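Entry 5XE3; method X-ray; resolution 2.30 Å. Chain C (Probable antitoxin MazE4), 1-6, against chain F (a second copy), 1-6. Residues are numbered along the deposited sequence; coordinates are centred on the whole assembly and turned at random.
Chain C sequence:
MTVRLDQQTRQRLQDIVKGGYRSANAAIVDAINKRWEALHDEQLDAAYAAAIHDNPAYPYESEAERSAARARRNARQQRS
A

Chain C 1-6: MTVRLD
Chain F, residues 1-6: MTVRLD

The two N-terminal segments run in roughly opposed directions, their end-to-end vectors (CA of residue 1 to CA of residue 5) 136° apart, and they meet through a single beta bridge. The register is fixed by three CA–CA separations: 4.8 Å for Met C1 with Val F3, 4.5 Å for Thr C2 with Thr F2, and 5.0 Å for Val C3 with Met F1.

Met C1 (psi -32°) supplies the first backbone link: Val F3 N donates to Met C1 O at 2.6 Å with an N-H...O angle of 168°, short and nearly linear. Met C1 O also receives a CA-H...O contact from Thr F2 CA at 3.3 Å. The Met C1 side chain (chi1 -49°, chi2 -141°, chi3 102°) leaves sideways, but its end comes nearer chain F, placing Met C1 CE 3.7 Å from Leu F5 N and 4.5 Å from Leu F5 CB.

Thr C2 (phi/psi -96/102°) sits at the centre of the bridge facing Thr F2 (-90/123°). Both CA-to-CB bonds point away from the opposing segment, and the closest contacts come from the CA atoms; OG1 and CG2 are not modelled in either copy. Thr C2 CA lies 3.3 Å from Met F1 O, mirroring the contact made by Thr F2.

Val C3 (-102/140°) completes the reciprocal pair, Val C3 N donating to Met F1 O at 2.6 Å and 153°. Val C3 (chi1 159°, t) and Val F3 (-122/142°; chi1 152°, t) are buried, and Val C3 CG2 packs 4.1 Å from Val F3 CG2.

The CA-to-CB bond of Arg C4 (-119/127°) points away from chain F's segment; chi1 to chi3 are all t. Leu C5 (-126/132°; m, t) contributes little, 19 Å² covered, with Leu C5 O 4.5 Å from Met F1 CE; Met F1 has chi1 -54°, chi2 -126° and chi3 152°. Asp C6 (-67/169°; chi1 p), at a helix N-cap position, makes no contact with chain F's segment.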

# COMPACT_ATOMS: atom_id res chain seq x y z
N MET C 1 20.39 12.58 24.13
CA MET C 1 21.08 13.72 23.45
C MET C 1 22.49 13.39 23.02
O MET C 1 22.96 13.93 22.03
CB MET C 1 21.12 14.97 24.32
CG MET C 1 19.77 15.31 24.93
SD MET C 1 19.53 17.26 24.92
CE MET C 1 18.34 17.47 23.37
N THR C 2 23.19 12.53 23.77
CA THR C 2 24.45 11.89 23.32
C THR C 2 24.10 10.50 22.75
O THR C 2 23.86 9.57 23.53
CB THR C 2 25.46 11.72 24.47
N VAL C 3 24.05 10.37 21.42
CA VAL C 3 23.60 9.17 20.68
C VAL C 3 24.78 8.37 20.16
O VAL C 3 25.74 8.96 19.63
CB VAL C 3 22.67 9.56 19.47
CG1 VAL C 3 22.57 8.48 18.38
CG2 VAL C 3 21.28 9.94 19.97
N ARG C 4 24.66 7.05 20.24
CA ARG C 4 25.70 6.10 19.90
C ARG C 4 25.20 5.22 18.76
O ARG C 4 24.14 4.60 18.87
CB ARG C 4 26.05 5.24 21.13
CG ARG C 4 26.89 3.99 20.86
CD ARG C 4 27.03 3.11 22.09
NE ARG C 4 28.01 2.05 21.86
CZ ARG C 4 28.61 1.31 22.81
NH1 ARG C 4 28.35 1.50 24.10
NH2 ARG C 4 29.49 0.38 22.47
N LEU C 5 26.01 5.15 17.70
CA LEU C 5 25.65 4.47 16.47
C LEU C 5 26.70 3.45 16.06
O LEU C 5 27.89 3.76 16.02
CB LEU C 5 25.50 5.49 15.31
CG LEU C 5 24.44 6.60 15.41
CD1 LEU C 5 24.38 7.38 14.11
CD2 LEU C 5 23.06 6.07 15.78
N ASP C 6 26.25 2.24 15.73
CA ASP C 6 27.09 1.21 15.09
C ASP C 6 27.49 1.61 13.65
O ASP C 6 26.97 2.57 13.09
CB ASP C 6 26.37 -0.15 15.09
CG ASP C 6 24.94 -0.07 14.51
OD1 ASP C 6 24.10 0.71 15.08
OD2 ASP C 6 24.69 -0.78 13.49
N MET F 1 27.36 12.82 17.13
CA MET F 1 27.01 12.00 18.32
C MET F 1 26.24 12.77 19.37
O MET F 1 25.55 12.16 20.19
CB MET F 1 28.25 11.35 18.97
CG MET F 1 29.15 10.53 18.05
SD MET F 1 29.42 8.70 18.81
CE MET F 1 29.70 7.70 17.14
N THR F 2 26.37 14.10 19.40
CA THR F 2 25.48 14.99 20.20
C THR F 2 24.29 15.39 19.31
O THR F 2 24.51 15.93 18.23
CB THR F 2 26.22 16.24 20.71
N VAL F 3 23.06 15.11 19.76
CA VAL F 3 21.81 15.28 18.97
C VAL F 3 20.86 16.22 19.71
O VAL F 3 20.71 16.15 20.95
CB VAL F 3 21.12 13.89 18.70
CG1 VAL F 3 19.60 13.97 18.52
CG2 VAL F 3 21.76 13.22 17.49
N ARG F 4 20.18 17.06 18.93
CA ARG F 4 19.43 18.20 19.44
C ARG F 4 17.99 18.09 18.96
O ARG F 4 17.72 18.15 17.76
CB ARG F 4 20.10 19.50 18.94
CG ARG F 4 19.30 20.79 19.08
CD ARG F 4 20.11 21.97 18.56
NE ARG F 4 19.46 23.26 18.81
CZ ARG F 4 20.07 24.45 18.86
NH1 ARG F 4 21.40 24.57 18.71
NH2 ARG F 4 19.36 25.55 19.09
N LEU F 5 17.09 17.97 19.93
CA LEU F 5 15.69 17.73 19.70
C LEU F 5 14.82 18.85 20.27
O LEU F 5 14.81 19.10 21.47
CB LEU F 5 15.25 16.40 20.35
CG LEU F 5 15.97 15.10 20.01
CD1 LEU F 5 15.19 13.95 20.60
CD2 LEU F 5 16.17 14.90 18.51
N ASP F 6 14.06 19.51 19.39
CA ASP F 6 12.93 20.36 19.78
C ASP F 6 11.89 19.53 20.55
O ASP F 6 11.92 18.31 20.52
CB ASP F 6 12.29 21.02 18.55
CG ASP F 6 11.91 20.00 17.45
OD1 ASP F 6 12.75 19.07 17.13
OD2 ASP F 6 10.78 20.16 16.90